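Local coordinates for protein glutaredoxin (Chlorella sorokiniana, PDB 4I2U) that binds glutathione through a thioredoxin-fold domain and, as a glutaredoxin, probably reduces disulfides in cell redox homeostasis, at residues V17-K22 with K30-L35; V74-Q79 with G94-M99; K37-S42 with A103-E108. All coordinates share one frame; numbering follows the deposited sequence.

Contact 1. Residues V17-K22 with K30-L35. With GSH (glutathione), chain B.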
loop_
_atom_site.group_PDB
_atom_site.type_symbol
_atom_site.label_atom_id
_atom_site.label_comp_id
_atom_site.label_asym_id
_atom_site.label_seq_id
_atom_site.Cartn_x
_atom_site.Cartn_y
_atom_site.Cartn_z
ATOM N N VAL A 17 -1.370 2.592 -6.518
ATOM C CA VAL A 17 -1.833 2.245 -5.182
ATOM C C VAL A 17 -1.317 0.862 -4.873
ATOM O O VAL A 17 -1.727 -0.117 -5.512
ATOM C CB VAL A 17 -3.366 2.296 -5.080
ATOM C CG1 VAL A 17 -3.792 1.929 -3.685
ATOM C CG2 VAL A 17 -3.860 3.677 -5.453
ATOM N N VAL A 18 -0.379 0.782 -3.936
ATOM C CA VAL A 18 0.265 -0.475 -3.591
ATOM C C VAL A 18 0.144 -0.747 -2.104
ATOM O O VAL A 18 0.379 0.144 -1.280
ATOM C CB VAL A 18 1.764 -0.442 -3.988
ATOM C CG1 VAL A 18 2.474 -1.726 -3.582
ATOM C CG2 VAL A 18 1.907 -0.214 -5.486
ATOM N N ILE A 19 -0.191 -1.974 -1.747
ATOM C CA ILE A 19 -0.199 -2.379 -0.354
ATOM C C ILE A 19 0.590 -3.676 -0.230
ATOM O O ILE A 19 0.218 -4.702 -0.818
ATOM C CB ILE A 19 -1.631 -2.479 0.216
ATOM C CG1 ILE A 19 -1.569 -2.925 1.672
ATOM C CG2 ILE A 19 -2.546 -3.391 -0.627
ATOM C CD1 ILE A 19 -2.873 -2.701 2.427
ATOM N N PHE A 20 1.713 -3.622 0.476
ATOM C CA PHE A 20 2.444 -4.839 0.824
ATOM C C PHE A 20 1.741 -5.399 2.036
ATOM O O PHE A 20 1.549 -4.694 3.028
ATOM C CB PHE A 20 3.920 -4.522 1.096
ATOM C CG PHE A 20 4.650 -4.056 -0.142
ATOM C CD1 PHE A 20 4.742 -2.713 -0.450
ATOM C CD2 PHE A 20 5.203 -4.967 -1.032
ATOM C CE1 PHE A 20 5.368 -2.290 -1.606
ATOM C CE2 PHE A 20 5.827 -4.557 -2.188
ATOM C CZ PHE A 20 5.914 -3.226 -2.487
ATOM N N SER A 21 1.356 -6.663 1.955
ATOM C CA SER A 21 0.338 -7.248 2.800
ATOM C C SER A 21 0.712 -8.666 3.189
ATOM O O SER A 21 1.642 -9.252 2.654
ATOM C CB SER A 21 -0.966 -7.232 1.975
ATOM O OG SER A 21 -2.049 -7.926 2.596
ATOM N N LYS A 22 -0.007 -9.203 4.171
ATOM C CA LYS A 22 -0.111 -10.648 4.373
ATOM C C LYS A 22 -1.578 -10.984 4.478
ATOM O O LYS A 22 -2.369 -10.218 5.031
ATOM C CB LYS A 22 0.650 -11.110 5.616
ATOM C CG LYS A 22 2.135 -10.973 5.427
ATOM C CD LYS A 22 2.964 -11.367 6.616
ATOM C CE LYS A 22 4.433 -11.085 6.360
ATOM N NZ LYS A 22 5.279 -11.508 7.492
ATOM N N LYS A 30 -7.741 -4.115 7.059
ATOM C CA LYS A 30 -8.221 -2.759 7.336
ATOM C C LYS A 30 -7.730 -1.762 6.274
ATOM O O LYS A 30 -8.485 -0.903 5.817
ATOM C CB LYS A 30 -7.731 -2.342 8.724
ATOM C CG LYS A 30 -8.097 -0.943 9.163
ATOM C CD LYS A 30 -7.404 -0.594 10.496
ATOM C CE LYS A 30 -7.795 -1.532 11.626
ATOM N NZ LYS A 30 -7.464 -0.895 12.947
ATOM N N GLY A 31 -6.465 -1.855 5.885
ATOM C CA GLY A 31 -5.916 -0.985 4.859
ATOM C C GLY A 31 -6.589 -1.199 3.514
ATOM O O GLY A 31 -6.924 -0.244 2.803
ATOM N N LYS A 32 -6.792 -2.458 3.140
ATOM C CA LYS A 32 -7.503 -2.776 1.919
ATOM C C LYS A 32 -8.910 -2.217 1.912
ATOM O O LYS A 32 -9.324 -1.592 0.928
ATOM C CB LYS A 32 -7.542 -4.281 1.690
ATOM C CG LYS A 32 -6.188 -4.894 1.371
ATOM C CD LYS A 32 -6.229 -6.402 1.504
ATOM C CE LYS A 32 -4.953 -7.054 1.012
ATOM N NZ LYS A 32 -4.945 -8.492 1.332
ATOM N N ARG A 33 -9.657 -2.416 2.993
ATOM C CA ARG A 33 -11.031 -1.928 3.047
ATOM C C ARG A 33 -11.089 -0.418 2.970
ATOM O O ARG A 33 -11.993 0.146 2.349
ATOM C CB ARG A 33 -11.743 -2.460 4.290
ATOM C CG ARG A 33 -12.073 -3.950 4.186
ATOM C CD ARG A 33 -12.597 -4.536 5.503
ATOM N NE ARG A 33 -13.057 -5.916 5.329
ATOM C CZ ARG A 33 -13.260 -6.783 6.321
ATOM N NH1 ARG A 33 -13.045 -6.429 7.584
ATOM N NH2 ARG A 33 -13.682 -8.017 6.043
ATOM N N ALA A 34 -10.125 0.259 3.574
ATOM C CA ALA A 34 -10.067 1.712 3.485
ATOM C C ALA A 34 -9.871 2.173 2.041
ATOM O O ALA A 34 -10.567 3.071 1.561
ATOM C CB ALA A 34 -8.951 2.243 4.367
ATOM N N LEU A 35 -8.923 1.572 1.339
ATOM C CA LEU A 35 -8.671 1.916 -0.050
ATOM C C LEU A 35 -9.871 1.580 -0.946
ATOM O O LEU A 35 -10.175 2.321 -1.890
ATOM C CB LEU A 35 -7.429 1.176 -0.551
ATOM C CG LEU A 35 -6.113 1.611 0.113
ATOM C CD1 LEU A 35 -5.048 0.584 -0.143
ATOM C CD2 LEU A 35 -5.687 2.972 -0.404
HETATM N N1 GSH B . -0.277 -0.795 13.899
HETATM C CA1 GSH B . 0.292 -1.507 12.745
HETATM C C1 GSH B . -0.495 -1.070 11.537
HETATM O O11 GSH B . -1.419 -0.252 11.711
HETATM O O12 GSH B . -0.197 -1.499 10.393
HETATM C CB1 GSH B . 0.235 -3.006 13.030
HETATM C CG1 GSH B . 0.891 -3.853 11.946
HETATM C CD1 GSH B . 1.375 -5.186 12.493
HETATM O OE1 GSH B . 1.957 -5.273 13.577
HETATM N N2 GSH B . 1.184 -6.246 11.729
HETATM C CA2 GSH B . 1.708 -7.567 12.089
HETATM C C2 GSH B . 3.097 -7.803 11.543
HETATM O O2 GSH B . 3.554 -7.103 10.652
HETATM C CB2 GSH B . 0.756 -8.662 11.607
HETATM S SG2 GSH B . -0.810 -8.660 12.525
HETATM N N3 GSH B . 3.806 -8.771 12.106
HETATM C CA3 GSH B . 5.191 -8.977 11.756
HETATM C C3 GSH B . 5.414 -9.595 10.398
HETATM O O31 GSH B . 4.474 -10.105 9.755
HETATM O O32 GSH B . 6.596 -9.554 9.981
HETATM O O HOH W 1 -4.884 -9.154 4.094
#
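Ile19 lays the end of its side chain over the turn of helix around Gly31 and Lys32: CD1 lies 4.0 Å from Lys32 N and 4.1 Å from Lys32 CG. The two side chains cross at about a right angle, and Ile19 reaches this far because CG1 stands anti to the backbone N (chi1 179°). Gly31 leaves room for it, since a beta carbon there would sit tightly against that methyl. One helical turn on, Leu35 meets Val17, whose CG1 touches both its methyls, CD2 at 3.9 Å, the side chains sliding past each other in opposite directions. At the other end of the strand the extended Lys32 chain brings CE and NZ to Ser21, and NZ makes a weak hydrogen bond of 3.2 Å to Ser21 OG. The stronger partner of both groups is Glu48, which pairs with the ammonium and the hydroxyl. Lys32 NZ also donates to a water, which in turn donates to Lys22 O. Lys22 points away from the helix, its extended chain carrying NZ to 2.8 Å from the glutathione carboxylate oxygen O31; Gln59 accepts from the same ammonium. A methionine in place of Lys22 would probably cost that carboxylate the hydrogen-bonded charge of this ammonium and leave Gln59 OE1 without this donor. The antiparallel run of strand and helix, 164° between axes 9.9 Å apart, is that of a beta-alpha-beta crossover in the thioredoxin fold: strand 17-21 lies between strands 45-48 and 73-76, with helix 26-36 on one face and Phe20 turned to helix 3-14.

Contact 2. Residues V74-Q79 with G94-M99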
loop_
_atom_site.group_PDB
_atom_site.type_symbol
_atom_site.label_atom_id
_atom_site.label_comp_id
_atom_site.label_asym_id
_atom_site.label_seq_id
_atom_site.Cartn_x
_atom_site.Cartn_y
_atom_site.Cartn_z
ATOM N N VAL A 74 1.814 0.758 2.876
ATOM C CA VAL A 74 0.964 1.301 1.814
ATOM C C VAL A 74 1.659 2.478 1.137
ATOM O O VAL A 74 2.221 3.363 1.808
ATOM C CB VAL A 74 -0.384 1.736 2.390
ATOM C CG1 VAL A 74 -1.302 2.251 1.315
ATOM C CG2 VAL A 74 -1.032 0.565 3.140
ATOM N N PHE A 75 1.603 2.478 -0.195
ATOM C CA PHE A 75 2.242 3.504 -1.018
ATOM C C PHE A 75 1.240 4.067 -2.021
ATOM O O PHE A 75 0.530 3.307 -2.702
ATOM C CB PHE A 75 3.412 2.926 -1.801
ATOM C CG PHE A 75 4.543 2.434 -0.965
ATOM C CD1 PHE A 75 4.489 1.206 -0.333
ATOM C CD2 PHE A 75 5.695 3.193 -0.859
ATOM C CE1 PHE A 75 5.563 0.749 0.398
ATOM C CE2 PHE A 75 6.766 2.738 -0.118
ATOM C CZ PHE A 75 6.708 1.512 0.498
ATOM N N ILE A 76 1.158 5.395 -2.103
ATOM C CA ILE A 76 0.313 6.074 -3.075
ATOM C C ILE A 76 1.235 6.859 -3.994
ATOM O O ILE A 76 1.947 7.766 -3.558
ATOM C CB ILE A 76 -0.666 7.050 -2.391
ATOM C CG1 ILE A 76 -1.486 6.363 -1.289
ATOM C CG2 ILE A 76 -1.560 7.686 -3.436
ATOM C CD1 ILE A 76 -2.320 5.170 -1.741
ATOM N N ASP A 77 1.255 6.491 -5.260
ATOM C CA ASP A 77 2.123 7.117 -6.257
ATOM C C ASP A 77 3.578 7.140 -5.791
ATOM O O ASP A 77 4.314 8.109 -6.006
ATOM C CB ASP A 77 1.634 8.530 -6.584
ATOM C CG ASP A 77 1.895 8.939 -8.032
ATOM O OD1 ASP A 77 2.514 8.153 -8.788
ATOM O OD2 ASP A 77 1.469 10.050 -8.376
ATOM N N GLY A 78 4.006 6.059 -5.160
ATOM C CA GLY A 78 5.377 5.925 -4.696
ATOM C C GLY A 78 5.636 6.441 -3.293
ATOM O O GLY A 78 6.705 6.167 -2.734
ATOM N N GLN A 79 4.676 7.152 -2.701
ATOM C CA GLN A 79 4.845 7.734 -1.380
ATOM C C GLN A 79 4.346 6.799 -0.292
ATOM O O GLN A 79 3.151 6.460 -0.246
ATOM C CB GLN A 79 4.099 9.058 -1.293
ATOM C CG GLN A 79 4.270 9.718 0.046
ATOM C CD GLN A 79 3.574 11.051 0.144
ATOM O OE1 GLN A 79 2.830 11.467 -0.755
ATOM N NE2 GLN A 79 3.834 11.756 1.234
ATOM N N GLY A 94 -9.859 12.566 5.058
ATOM C CA GLY A 94 -9.880 13.310 3.816
ATOM C C GLY A 94 -8.557 13.332 3.093
ATOM O O GLY A 94 -8.509 13.610 1.895
ATOM N N LYS A 95 -7.465 13.039 3.793
ATOM C CA LYS A 95 -6.143 13.168 3.188
ATOM C C LYS A 95 -5.855 12.067 2.175
ATOM O O LYS A 95 -5.128 12.286 1.193
ATOM C CB LYS A 95 -5.056 13.195 4.266
ATOM C CG LYS A 95 -5.103 14.406 5.146
ATOM C CD LYS A 95 -3.950 14.370 6.138
ATOM C CE LYS A 95 -4.049 15.485 7.150
ATOM N NZ LYS A 95 -4.880 16.600 6.636
ATOM N N LEU A 96 -6.379 10.869 2.387
ATOM C CA LEU A 96 -6.166 9.810 1.419
ATOM C C LEU A 96 -6.808 10.180 0.093
ATOM O O LEU A 96 -6.207 10.021 -0.976
ATOM C CB LEU A 96 -6.710 8.488 1.941
ATOM C CG LEU A 96 -6.527 7.305 0.979
ATOM C CD1 LEU A 96 -5.055 7.054 0.642
ATOM C CD2 LEU A 96 -7.135 6.081 1.579
ATOM N N GLU A 97 -8.021 10.693 0.139
ATOM C CA GLU A 97 -8.696 11.114 -1.082
ATOM C C GLU A 97 -7.901 12.187 -1.806
ATOM O O GLU A 97 -7.799 12.162 -3.021
ATOM C CB GLU A 97 -10.098 11.636 -0.774
ATOM C CG GLU A 97 -11.095 10.552 -0.478
ATOM C CD GLU A 97 -12.322 11.101 0.194
ATOM O OE1 GLU A 97 -12.322 11.242 1.429
ATOM O OE2 GLU A 97 -13.297 11.417 -0.520
ATOM N N VAL A 98 -7.346 13.148 -1.078
ATOM C CA VAL A 98 -6.524 14.166 -1.716
ATOM C C VAL A 98 -5.352 13.509 -2.440
ATOM O O VAL A 98 -5.060 13.836 -3.590
ATOM C CB VAL A 98 -6.004 15.213 -0.692
ATOM C CG1 VAL A 98 -4.959 16.146 -1.331
ATOM C CG2 VAL A 98 -7.164 16.013 -0.114
ATOM N N MET A 99 -4.673 12.583 -1.778
ATOM C CA MET A 99 -3.553 11.900 -2.419
ATOM C C MET A 99 -3.961 11.103 -3.638
ATOM O O MET A 99 -3.254 11.090 -4.654
ATOM C CB MET A 99 -2.846 10.986 -1.426
ATOM C CG MET A 99 -2.094 11.774 -0.371
ATOM S SD MET A 99 -1.042 10.807 0.698
ATOM C CE MET A 99 -2.271 10.002 1.613
#
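Ile76 crosses both Leu96 and Met99 at about a right angle, joining the central sheet of the thioredoxin fold to its C-terminal helix 95-102, which starts right after Gly94. Its two branches divide the work. CD1 and CG1 both meet Leu96 CD1, each at 4.1 Å, while CG2 turns to the next helical turn and touches Met99 CB at 4.1 Å. The torsion explains the division: CG2 stands anti to the backbone N and CG1 anti to the carbonyl carbon (chi1 -53°), which spreads the branches along the helix toward residues three apart. CG2 also lies 4.0 Å from Met99 O, so it reaches the helix backbone as well as its side chains. Leu96 points past the strand at the base of its side chain, but the far end brings CD1 up to Ile76.

The strand end is shaped by a type I' beta turn from Ile76 to Gln79, closed by two backbone hydrogen bonds, Ile76 N to Gln79 O and Gln79 N to Ile76 O, both 2.9 Å. Within it, the positive phi at Gly78 suits a residue without a beta carbon. This hairpin brings strand 79-82 back beside strand 73-76; Ile81 from that strand touches Ile76, Leu96 and Met99 and completes the apolar cluster. Outside the buried Ile76-Leu96 pair the contact grows more exposed. There the extended Gln79 chain crosses the Met99 chain, itself bent at chi3 (-71°), and Gln79 OE1 approaches Met99 SD to 4.2 Å.

Contact 3. Residues K37-S42 with A103-E108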
loop_
_atom_site.group_PDB
_atom_site.type_symbol
_atom_site.label_atom_id
_atom_site.label_comp_id
_atom_site.label_asym_id
_atom_site.label_seq_id
_atom_site.Cartn_x
_atom_site.Cartn_y
_atom_site.Cartn_z
ATOM N N LYS A 37 -12.924 1.863 -0.410
ATOM C CA LYS A 37 -13.981 2.869 -0.383
ATOM C C LYS A 37 -13.899 3.750 -1.621
ATOM O O LYS A 37 -14.897 4.330 -2.039
ATOM C CB LYS A 37 -13.855 3.754 0.850
ATOM C CG LYS A 37 -14.037 3.052 2.172
ATOM C CD LYS A 37 -13.687 3.995 3.317
ATOM C CE LYS A 37 -13.900 3.351 4.676
ATOM N NZ LYS A 37 -15.336 3.316 5.069
ATOM N N PHE A 38 -12.710 3.882 -2.194
ATOM C CA PHE A 38 -12.470 4.851 -3.263
ATOM C C PHE A 38 -12.104 4.238 -4.589
ATOM O O PHE A 38 -12.333 4.868 -5.632
ATOM C CB PHE A 38 -11.366 5.815 -2.830
ATOM C CG PHE A 38 -11.619 6.429 -1.494
ATOM C CD1 PHE A 38 -12.670 7.307 -1.333
ATOM C CD2 PHE A 38 -10.861 6.091 -0.394
ATOM C CE1 PHE A 38 -12.942 7.870 -0.110
ATOM C CE2 PHE A 38 -11.127 6.659 0.842
ATOM C CZ PHE A 38 -12.168 7.546 0.983
ATOM N N LEU A 39 -11.553 3.026 -4.555
ATOM C CA LEU A 39 -10.989 2.342 -5.711
ATOM C C LEU A 39 -11.433 0.908 -5.733
ATOM O O LEU A 39 -11.577 0.278 -4.677
ATOM C CB LEU A 39 -9.470 2.243 -5.547
ATOM C CG LEU A 39 -8.698 3.488 -5.129
ATOM C CD1 LEU A 39 -7.359 3.107 -4.554
ATOM C CD2 LEU A 39 -8.516 4.421 -6.311
ATOM N N PRO A 40 -11.571 0.331 -6.921
ATOM C CA PRO A 40 -11.851 -1.099 -6.935
ATOM C C PRO A 40 -10.595 -1.899 -6.656
ATOM O O PRO A 40 -9.475 -1.413 -6.822
ATOM C CB PRO A 40 -12.355 -1.354 -8.355
ATOM C CG PRO A 40 -11.877 -0.219 -9.169
ATOM C CD PRO A 40 -11.625 0.938 -8.255
ATOM N N LYS A 41 -10.801 -3.146 -6.254
ATOM C CA LYS A 41 -9.695 -4.057 -5.952
ATOM C C LYS A 41 -8.733 -4.203 -7.123
ATOM O O LYS A 41 -7.532 -4.374 -6.920
ATOM C CB LYS A 41 -10.221 -5.442 -5.562
ATOM C CG LYS A 41 -10.979 -5.466 -4.262
ATOM C CD LYS A 41 -11.362 -6.890 -3.860
ATOM C CE LYS A 41 -12.479 -6.887 -2.822
ATOM N NZ LYS A 41 -12.934 -8.258 -2.462
ATOM N N SER A 42 -9.233 -4.120 -8.348
ATOM C CA SER A 42 -8.379 -4.335 -9.513
ATOM C C SER A 42 -7.462 -3.138 -9.761
ATOM O O SER A 42 -6.567 -3.204 -10.607
ATOM C CB SER A 42 -9.233 -4.606 -10.733
ATOM O OG SER A 42 -10.041 -3.478 -10.971
ATOM N N ALA A 103 -2.862 11.704 -7.508
ATOM C CA ALA A 103 -2.230 10.612 -8.235
ATOM C C ALA A 103 -2.972 10.262 -9.516
ATOM O O ALA A 103 -2.491 9.460 -10.312
ATOM C CB ALA A 103 -2.121 9.385 -7.334
ATOM N N GLY A 104 -4.143 10.859 -9.719
ATOM C CA GLY A 104 -4.903 10.661 -10.937
ATOM C C GLY A 104 -5.775 9.418 -10.972
ATOM O O GLY A 104 -6.222 9.010 -12.040
ATOM N N VAL A 105 -6.033 8.815 -9.821
ATOM C CA VAL A 105 -6.799 7.578 -9.771
ATOM C C VAL A 105 -8.137 7.730 -9.066
ATOM O O VAL A 105 -8.844 6.739 -8.848
ATOM C CB VAL A 105 -5.991 6.415 -9.109
ATOM C CG1 VAL A 105 -4.742 6.118 -9.905
ATOM C CG2 VAL A 105 -5.661 6.711 -7.647
ATOM N N LEU A 106 -8.483 8.967 -8.718
ATOM C CA LEU A 106 -9.772 9.260 -8.105
ATOM C C LEU A 106 -10.277 10.563 -8.668
ATOM O O LEU A 106 -9.550 11.558 -8.688
ATOM C CB LEU A 106 -9.623 9.339 -6.581
ATOM C CG LEU A 106 -10.844 9.731 -5.749
ATOM C CD1 LEU A 106 -11.978 8.726 -5.948
ATOM C CD2 LEU A 106 -10.473 9.822 -4.280
ATOM N N LEU A 107 -11.518 10.560 -9.137
ATOM C CA LEU A 107 -12.201 11.773 -9.557
ATOM C C LEU A 107 -12.946 12.427 -8.409
ATOM O O LEU A 107 -13.354 11.759 -7.457
ATOM C CB LEU A 107 -13.241 11.434 -10.631
ATOM C CG LEU A 107 -12.709 10.742 -11.878
ATOM C CD1 LEU A 107 -13.865 10.302 -12.776
ATOM C CD2 LEU A 107 -11.770 11.656 -12.630
ATOM N N GLU A 108 -13.164 13.736 -8.513
ATOM C CA GLU A 108 -14.135 14.408 -7.672
ATOM C C GLU A 108 -15.523 13.913 -8.077
ATOM O O GLU A 108 -15.775 13.669 -9.255
ATOM C CB GLU A 108 -14.041 15.929 -7.848
ATOM C CG GLU A 108 -12.642 16.482 -7.639
ATOM C CD GLU A 108 -12.639 17.828 -6.930
ATOM O OE1 GLU A 108 -13.416 17.995 -5.963
ATOM O OE2 GLU A 108 -11.859 18.718 -7.340
HETATM O O HOH W 2 -11.474 5.697 -8.177
#
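Val105, just past the Schellman motif in which Gly104, with positive phi, takes the chain out of helix 95-102, meets Leu39 through a single methyl: CG2 lies 3.9 Å from Leu39 CD2, the two side chains meeting at an oblique angle. It is the first torsion of Val105 (chi1 -61°) that presents this methyl to Leu39, by setting CG2 between the backbone N and the carbonyl carbon. Leu39 reaches across through its far end, and CD2 also comes within 3.5 Å of Val105 O, so that one methyl spans both the side chain and the carbonyl of this residue. The same carbonyl has a polar partner as well. A water donates to Val105 O at 2.9 Å and to Phe38 O at 2.8 Å, bridging two backbone acceptors that could not bond each other directly.

The contact therefore joins the C-terminal segment that follows helix 95-102 to the connection that leads from helix 26-36 to strand 45-48, within the beta-alpha-beta unit of this thioredoxin fold.

Leu106 follows in extended conformation and turns to Phe38. CG stands anti to the backbone N (chi1 176°), and CD1 approaches Phe38 O to 3.9 Å and Phe38 CB to 4.3 Å, while CD2 lies oblique to the phenyl ring. The far end of Phe38 leads away from 103-108 and touches Glu97 and Leu100 of helix 95-102; the CB of Lys37 stands over the centre of one face of the Phe38 ring, 3.9 Å above its plane.

From the N terminus, contact 1 closes the short loop from strand 17-21 into helix 26-36 and is complete before either other contact opens. Contact 3 then opens at 37-42 and closes at 103-108, the longest loop of the three, with 60 residues between its segments. Contact 2, joining 74-79 to 94-99, is nested inside it. Strands 17-21 and 73-76 are sheet neighbours, so contacts 1 and 2 adjoin through Val18 O and Phe75 N, 2.8 Å apart in a probable hydrogen bond. Contact 3 touches contact 1 where Val17 CG2 meets Leu39 CD1, and contact 2 where Phe38 meets Glu97 and Leu96, tying helix 95-102 to the sheet and to the connection after helix 26-36.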